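Local coordinates for protein glycosyltransferase (Streptomyces halstedii, PDB 3WAD) that is a glycosyltransferase of the GT-B fold, related to the erythromycin biosynthesis protein CIII family and built from two domains that each hold a parallel sheet, at residues 90-93 and 94-98; 149-152 and 153-157; 181-184 and 185-189. All coordinates share one frame; numbering follows the deposited sequence.

Interaction 1: residues 90-93 and 94-98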
loop_
_atom_site.group_PDB
_atom_site.type_symbol
_atom_site.label_atom_id
_atom_site.label_comp_id
_atom_site.label_asym_id
_atom_site.label_seq_id
_atom_site.Cartn_x
_atom_site.Cartn_y
_atom_site.Cartn_z
ATOM N N GLN B 90 40.558 -0.633 -17.970
ATOM C CA GLN B 90 41.097 -0.962 -16.661
ATOM C C GLN B 90 40.281 -0.350 -15.496
ATOM O O GLN B 90 40.059 -0.994 -14.444
ATOM C CB GLN B 90 42.542 -0.485 -16.500
ATOM C CG GLN B 90 43.272 -1.183 -15.319
ATOM C CD GLN B 90 43.219 -2.755 -15.403
ATOM O OE1 GLN B 90 43.672 -3.360 -16.399
ATOM N NE2 GLN B 90 42.616 -3.407 -14.373
ATOM N N TYR B 91 39.886 0.895 -15.660
ATOM C CA TYR B 91 39.064 1.562 -14.645
ATOM C C TYR B 91 37.720 0.875 -14.416
ATOM O O TYR B 91 37.348 0.629 -13.284
ATOM C CB TYR B 91 38.792 3.003 -15.056
ATOM C CG TYR B 91 37.923 3.778 -14.034
ATOM C CD1 TYR B 91 38.457 4.247 -12.832
ATOM C CD2 TYR B 91 36.585 3.999 -14.281
ATOM C CE1 TYR B 91 37.670 4.968 -11.908
ATOM C CE2 TYR B 91 35.776 4.724 -13.388
ATOM C CZ TYR B 91 36.326 5.202 -12.201
ATOM O OH TYR B 91 35.525 5.883 -11.324
ATOM N N ILE B 92 36.976 0.601 -15.493
ATOM C CA ILE B 92 35.647 -0.025 -15.370
ATOM C C ILE B 92 35.752 -1.481 -14.820
ATOM O O ILE B 92 34.998 -1.913 -13.901
ATOM C CB ILE B 92 34.938 0.072 -16.708
ATOM C CG1 ILE B 92 34.686 1.539 -16.977
ATOM C CG2 ILE B 92 33.596 -0.730 -16.694
ATOM C CD1 ILE B 92 34.034 1.779 -18.311
ATOM N N HIS B 93 36.757 -2.200 -15.307
ATOM C CA HIS B 93 37.168 -3.455 -14.722
ATOM C C HIS B 93 37.310 -3.387 -13.197
ATOM O O HIS B 93 36.773 -4.250 -12.450
ATOM C CB HIS B 93 38.487 -3.898 -15.347
ATOM C CG HIS B 93 39.045 -5.124 -14.719
ATOM N ND1 HIS B 93 39.679 -5.096 -13.500
ATOM C CD2 HIS B 93 39.043 -6.420 -15.120
ATOM C CE1 HIS B 93 40.050 -6.322 -13.170
ATOM N NE2 HIS B 93 39.680 -7.144 -14.137
ATOM N N ASP B 94 38.059 -2.394 -12.727
ATOM C CA ASP B 94 38.291 -2.295 -11.293
ATOM C C ASP B 94 37.053 -1.800 -10.546
ATOM O O ASP B 94 36.864 -2.196 -9.428
ATOM C CB ASP B 94 39.507 -1.455 -10.922
ATOM C CG ASP B 94 40.826 -1.995 -11.522
ATOM O OD1 ASP B 94 40.924 -3.203 -11.900
ATOM O OD2 ASP B 94 41.791 -1.168 -11.594
ATOM N N VAL B 95 36.251 -0.935 -11.159
ATOM C CA VAL B 95 34.995 -0.578 -10.558
ATOM C C VAL B 95 34.180 -1.908 -10.343
ATOM O O VAL B 95 33.665 -2.148 -9.255
ATOM C CB VAL B 95 34.201 0.473 -11.378
ATOM C CG1 VAL B 95 32.874 0.614 -10.826
ATOM C CG2 VAL B 95 34.880 1.904 -11.263
ATOM N N PHE B 96 34.134 -2.747 -11.382
ATOM C CA PHE B 96 33.394 -3.984 -11.327
ATOM C C PHE B 96 33.903 -4.951 -10.278
ATOM O O PHE B 96 33.097 -5.572 -9.556
ATOM C CB PHE B 96 33.276 -4.664 -12.694
ATOM C CG PHE B 96 32.365 -3.969 -13.629
ATOM C CD1 PHE B 96 31.402 -3.119 -13.164
ATOM C CD2 PHE B 96 32.457 -4.191 -15.009
ATOM C CE1 PHE B 96 30.547 -2.477 -14.016
ATOM C CE2 PHE B 96 31.564 -3.558 -15.877
ATOM C CZ PHE B 96 30.653 -2.691 -15.399
ATOM N N ALA B 97 35.214 -5.082 -10.192
ATOM C CA ALA B 97 35.830 -5.898 -9.140
ATOM C C ALA B 97 35.446 -5.417 -7.748
ATOM O O ALA B 97 35.102 -6.241 -6.906
ATOM C CB ALA B 97 37.326 -6.000 -9.320
ATOM N N GLN B 98 35.469 -4.105 -7.515
ATOM C CA GLN B 98 35.142 -3.581 -6.189
ATOM C C GLN B 98 33.656 -3.656 -5.844
ATOM O O GLN B 98 33.317 -4.105 -4.766
ATOM C CB GLN B 98 35.585 -2.124 -6.055
ATOM C CG GLN B 98 35.247 -1.482 -4.686
ATOM C CD GLN B 98 35.549 0.039 -4.735
ATOM O OE1 GLN B 98 36.644 0.452 -4.388
ATOM N NE2 GLN B 98 34.602 0.840 -5.222
#
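The carboxylate oxygen OD1 of D94 is gripped by two donors, the amide of Q90 one turn earlier and the ring of its neighbour H93. H93 ND1 lies 2.8 Å from D94 OD1 and reaches it on the anti side, with the oxygen close to the imidazole plane at the ring edge; ring and carboxylate stand nearly perpendicular, 79° apart. Q90 NE2 comes to the same D94 OD1 at 3.0 Å, on the syn side, by a less straight bond (138° at the hydrogen). Both nitrogens arrive from one face of the carboxylate, tilted out of its plane, and together would restrict its turning. Q90 gets there by a bend at chi2, which folds its amide forward along the helix axis.

All of this sits on the first turns of helix 89-106, in the N-terminal domain of a GT-B glycosyltransferase, where backbone N-H groups of 94 to 97 bond to the carbonyls four residues earlier. Elsewhere round the helix the pairs are apolar. V95 CG2 lies over a face of the Y91 ring, 3.9 Å from its centroid, in a CH-pi contact, while the phenol OH bonds to the backbone O of T78. I92 CG2 does the same to F96, 4.0 Å from that ring's centroid, the two side chains running side by side. F96 turns back along the helix with CG anti to its carbonyl carbon (chi1 -72°), which brings the ring over I92 O. Helix 156-168 backs this side through H163 and F164, the latter meeting F96 edge-to-face.

Interaction 2: residues 149-152 and 153-157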
loop_
_atom_site.group_PDB
_atom_site.type_symbol
_atom_site.label_atom_id
_atom_site.label_comp_id
_atom_site.label_asym_id
_atom_site.label_seq_id
_atom_site.Cartn_x
_atom_site.Cartn_y
_atom_site.Cartn_z
ATOM N N ARG B 149 15.041 -5.815 -13.984
ATOM C CA ARG B 149 15.945 -5.043 -13.137
ATOM C C ARG B 149 15.324 -3.641 -12.943
ATOM O O ARG B 149 15.146 -2.895 -13.914
ATOM C CB ARG B 149 17.392 -5.062 -13.691
ATOM C CG ARG B 149 18.421 -4.231 -12.843
ATOM C CD ARG B 149 19.797 -4.305 -13.443
ATOM N NE ARG B 149 19.758 -3.682 -14.761
ATOM C CZ ARG B 149 20.402 -2.558 -15.097
ATOM N NH1 ARG B 149 21.187 -1.923 -14.207
ATOM N NH2 ARG B 149 20.220 -2.065 -16.321
ATOM N N MET B 150 14.997 -3.299 -11.687
ATOM C CA MET B 150 14.349 -2.050 -11.419
ATOM C C MET B 150 15.347 -0.945 -10.988
ATOM O O MET B 150 15.999 -1.058 -9.946
ATOM C CB MET B 150 13.201 -2.164 -10.405
ATOM C CG MET B 150 12.544 -0.786 -10.176
ATOM S SD MET B 150 10.953 -1.055 -9.345
ATOM C CE MET B 150 10.255 0.528 -9.608
ATOM N N LEU B 151 15.442 0.122 -11.801
ATOM C CA LEU B 151 16.357 1.234 -11.456
ATOM C C LEU B 151 15.769 2.067 -10.351
ATOM O O LEU B 151 14.544 2.050 -10.065
ATOM C CB LEU B 151 16.605 2.125 -12.672
ATOM C CG LEU B 151 17.236 1.400 -13.898
ATOM C CD1 LEU B 151 17.481 2.324 -15.104
ATOM C CD2 LEU B 151 18.571 0.722 -13.572
ATOM N N PHE B 152 16.627 2.880 -9.762
ATOM C CA PHE B 152 16.222 3.730 -8.628
ATOM C C PHE B 152 16.793 5.155 -8.884
ATOM O O PHE B 152 16.673 6.072 -8.049
ATOM C CB PHE B 152 16.753 3.064 -7.310
ATOM C CG PHE B 152 18.241 2.935 -7.288
ATOM C CD1 PHE B 152 19.032 4.067 -6.964
ATOM C CD2 PHE B 152 18.851 1.751 -7.650
ATOM C CE1 PHE B 152 20.431 3.962 -7.022
ATOM C CE2 PHE B 152 20.164 1.645 -7.724
ATOM C CZ PHE B 152 20.986 2.754 -7.405
ATOM N N GLY B 153 17.375 5.359 -10.068
ATOM C CA GLY B 153 17.810 6.705 -10.555
ATOM C C GLY B 153 18.293 6.384 -11.962
ATOM O O GLY B 153 17.826 5.421 -12.584
ATOM N N LEU B 154 19.279 7.118 -12.455
ATOM C CA LEU B 154 19.940 6.720 -13.692
ATOM C C LEU B 154 20.725 5.407 -13.660
ATOM O O LEU B 154 21.143 4.911 -12.611
ATOM C CB LEU B 154 20.852 7.866 -14.187
ATOM C CG LEU B 154 20.325 9.307 -14.286
ATOM C CD1 LEU B 154 21.431 10.214 -14.954
ATOM C CD2 LEU B 154 19.000 9.500 -15.007
ATOM N N ASP B 155 20.892 4.807 -14.826
ATOM C CA ASP B 155 21.516 3.499 -14.915
ATOM C C ASP B 155 23.048 3.607 -15.060
ATOM O O ASP B 155 23.590 3.297 -16.123
ATOM C CB ASP B 155 20.896 2.711 -16.073
ATOM C CG ASP B 155 21.282 1.255 -16.058
ATOM O OD1 ASP B 155 21.899 0.703 -15.075
ATOM O OD2 ASP B 155 20.929 0.627 -17.066
ATOM N N GLN B 156 23.728 4.057 -13.990
ATOM C CA GLN B 156 25.176 4.171 -13.992
ATOM C C GLN B 156 25.789 2.837 -14.342
ATOM O O GLN B 156 26.807 2.751 -15.051
ATOM C CB GLN B 156 25.679 4.580 -12.594
ATOM C CG GLN B 156 25.262 5.961 -12.124
ATOM C CD GLN B 156 25.850 7.138 -12.927
ATOM O OE1 GLN B 156 26.413 6.970 -14.017
ATOM N NE2 GLN B 156 25.741 8.364 -12.334
ATOM N N TRP B 157 25.209 1.761 -13.793
ATOM C CA TRP B 157 25.838 0.457 -13.918
ATOM C C TRP B 157 25.713 0.002 -15.357
ATOM O O TRP B 157 26.674 -0.547 -15.897
ATOM C CB TRP B 157 25.105 -0.543 -13.004
ATOM C CG TRP B 157 25.734 -1.911 -12.791
ATOM C CD1 TRP B 157 25.274 -3.117 -13.278
ATOM C CD2 TRP B 157 26.869 -2.225 -11.949
ATOM N NE1 TRP B 157 26.071 -4.149 -12.808
ATOM C CE2 TRP B 157 27.052 -3.632 -12.000
ATOM C CE3 TRP B 157 27.796 -1.445 -11.248
ATOM C CZ2 TRP B 157 28.075 -4.292 -11.288
ATOM C CZ3 TRP B 157 28.823 -2.093 -10.511
ATOM C CH2 TRP B 157 28.951 -3.521 -10.547
HETATM O O HOH W 1 19.638 2.933 -10.755
#
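R149 and D155 form a two-pronged, end-on salt bridge across the turn that leaves strand 147-150: NH1 of R149 bonds to OD1 of D155 at 2.9 Å, and NH2 of R149 to OD2 of D155, also at 2.9 Å. Both bonds are fairly straight (159° each) and both oxygens are met on their syn sides. The acceptors lie near the guanidinium plane, yet the carboxylate is twisted 45° against it. R149 runs extended through chi1 and chi2 and bends at chi3 (64°), turning its end to D155. Outside the pair, R149 NE bonds to T201 O and NH2 to T205 OG1, while D155, at the N-cap of helix 156-168, uses OD1 on the backbone N of G158.

L151 packs beside this bridge: its CD1 lies 3.6 Å from D155 CB, and its CD2 sits 3.7 Å above the guanidinium plane of R149, offset toward the rim. L151 CB also rests on the carbonyl O of G153. A water spans the turn, accepting from F152 N at 3.2 Å and donating to L154 O at 3.1 Å, and it lies over one face of the F152 ring, offset toward its rim. L154 O is bonded as well by W344 NE1, joining this strand-to-helix connection to the C-terminal half of the GT-B fold.

Set between strand and helix, with the arginine buried, the ion pair has each carboxylate oxygen met by its own guanidinium nitrogen; D155, spending OD1 on the helix start too, joins the arginine to the first turn, and the paired charges probably offset each other.

Interaction 3: residues 181-184 and 185-189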
loop_
_atom_site.group_PDB
_atom_site.type_symbol
_atom_site.label_atom_id
_atom_site.label_comp_id
_atom_site.label_asym_id
_atom_site.label_seq_id
_atom_site.Cartn_x
_atom_site.Cartn_y
_atom_site.Cartn_z
ATOM N N ALA B 181 31.525 -11.569 -14.458
ATOM C CA ALA B 181 31.243 -12.916 -14.894
ATOM C C ALA B 181 31.796 -13.829 -13.860
ATOM O O ALA B 181 31.205 -14.854 -13.560
ATOM C CB ALA B 181 31.924 -13.210 -16.288
ATOM N N ASP B 182 32.957 -13.505 -13.321
ATOM C CA ASP B 182 33.525 -14.365 -12.310
ATOM C C ASP B 182 32.610 -14.304 -11.061
ATOM O O ASP B 182 32.286 -15.329 -10.470
ATOM C CB ASP B 182 34.914 -13.932 -11.954
ATOM C CG ASP B 182 35.927 -14.176 -13.090
ATOM O OD1 ASP B 182 35.503 -14.608 -14.177
ATOM O OD2 ASP B 182 37.132 -13.887 -12.886
ATOM N N TRP B 183 32.205 -13.095 -10.677
ATOM C CA TRP B 183 31.318 -12.929 -9.500
ATOM C C TRP B 183 30.024 -13.686 -9.621
ATOM O O TRP B 183 29.738 -14.489 -8.773
ATOM C CB TRP B 183 31.043 -11.469 -9.223
ATOM C CG TRP B 183 29.986 -11.244 -8.179
ATOM C CD1 TRP B 183 29.840 -11.867 -6.914
ATOM C CD2 TRP B 183 28.997 -10.233 -8.243
ATOM N NE1 TRP B 183 28.744 -11.314 -6.267
ATOM C CE2 TRP B 183 28.229 -10.311 -7.052
ATOM C CE3 TRP B 183 28.667 -9.279 -9.206
ATOM C CZ2 TRP B 183 27.133 -9.484 -6.836
ATOM C CZ3 TRP B 183 27.607 -8.442 -8.977
ATOM C CH2 TRP B 183 26.870 -8.524 -7.777
ATOM N N LEU B 184 29.283 -13.444 -10.701
ATOM C CA LEU B 184 27.938 -13.957 -10.862
ATOM C C LEU B 184 27.870 -15.435 -11.271
ATOM O O LEU B 184 26.896 -16.111 -10.904
ATOM C CB LEU B 184 27.102 -13.105 -11.819
ATOM C CG LEU B 184 26.789 -11.679 -11.342
ATOM C CD1 LEU B 184 26.125 -10.866 -12.450
ATOM C CD2 LEU B 184 25.857 -11.691 -10.091
ATOM N N ALA B 185 28.882 -15.947 -11.969
ATOM C CA ALA B 185 28.990 -17.398 -12.174
ATOM C C ALA B 185 29.150 -18.090 -10.807
ATOM O O ALA B 185 28.468 -19.105 -10.489
ATOM C CB ALA B 185 30.171 -17.731 -13.083
ATOM N N THR B 186 30.070 -17.548 -10.009
ATOM C CA THR B 186 30.283 -17.980 -8.622
ATOM C C THR B 186 29.009 -17.916 -7.739
ATOM O O THR B 186 28.700 -18.871 -7.011
ATOM C CB THR B 186 31.339 -17.113 -7.938
ATOM O OG1 THR B 186 32.588 -17.370 -8.562
ATOM C CG2 THR B 186 31.553 -17.505 -6.447
ATOM N N LYS B 187 28.343 -16.786 -7.758
ATOM C CA LYS B 187 27.124 -16.612 -6.991
ATOM C C LYS B 187 26.054 -17.660 -7.406
ATOM O O LYS B 187 25.370 -18.184 -6.530
ATOM C CB LYS B 187 26.550 -15.222 -7.234
ATOM C CG LYS B 187 25.436 -14.796 -6.227
ATOM C CD LYS B 187 25.163 -13.287 -6.437
ATOM C CE LYS B 187 24.197 -12.700 -5.427
ATOM N NZ LYS B 187 24.675 -12.863 -4.077
ATOM N N GLY B 188 25.931 -17.931 -8.710
ATOM C CA GLY B 188 24.944 -18.840 -9.273
ATOM C C GLY B 188 25.256 -20.317 -9.137
ATOM O O GLY B 188 24.345 -21.181 -9.101
ATOM N N GLU B 189 26.528 -20.621 -8.998
ATOM C CA GLU B 189 27.007 -21.984 -9.003
ATOM C C GLU B 189 26.255 -22.927 -8.005
ATOM O O GLU B 189 25.855 -24.052 -8.389
ATOM C CB GLU B 189 28.518 -21.958 -8.736
ATOM C CG GLU B 189 29.196 -23.216 -9.091
ATOM C CD GLU B 189 28.943 -24.233 -8.034
ATOM O OE1 GLU B 189 28.652 -23.846 -6.889
ATOM O OE2 GLU B 189 28.972 -25.436 -8.332
#
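W183 and K187 stand side by side, pointing the same way from one flank of an alpha-helix, an i to i+4 pair on helix 179-188 in the N-terminal domain of the GT-B fold. Contact between them is loose: K187 CD lies 4.1 Å from W183 NE1, approaching the indole obliquely. L184 shares the flank. Its CD2 is 4.0 Å from K187 CD and also lies above one face of the neighbouring indole, offset toward the rim, so the aliphatic part of the lysine runs past both the leucine and the tryptophan.

The lysine stays extended as far as CE, with CG anti to the backbone N (chi1 -167°), and then bends at chi4 (59°). That turn presents NZ to A107 O, T112 OG1 and, as a salt bridge, E104 OE1, the same oxygen that W183 NE1 bonds to. A single glutamate on helix 89-106 thus receives both polar ends of this pair, and its charge probably offsets that of the buried lysine. Beyond them, Y103 of that helix and Y134 pack on the indole, and L199 of helix 198-201 on L184.

The backbone carries the usual i to i+4 bonds; K187 N reaches W183 O at 2.9 Å, and G188 N bonds to L184 O. On the more exposed side, T186 adds its hydroxyl to the ladder. With OG1 anti to the carbonyl carbon (chi1 -67°), the hydroxyl swings back over the preceding turn, and D182 O accepts twice, from T186 N at 3.2 Å and, on the opposite face of the carbonyl plane, from T186 OG1 at 2.8 Å.

The three contacts follow one another along the chain within the N-terminal domain: interaction 1 on helix 89-106, interaction 2 where strand 147-150 of the seven-stranded parallel sheet passes into helix 156-168, and interaction 3 on helix 179-188, the next helix along. Centres of interactions 1 and 2 are 18 Å apart, yet the two touch, F96 CD1 packing 3.6 Å from W157 CH2. Interaction 3 lies 16 Å from interaction 1 and 21 Å from interaction 2 between centres, without direct contact. Helix 89-106 lies against both other helices, F96 meeting F164 of helix 156-168 and L180 of helix 179-188, and interaction 2 is nearest the chain's centre.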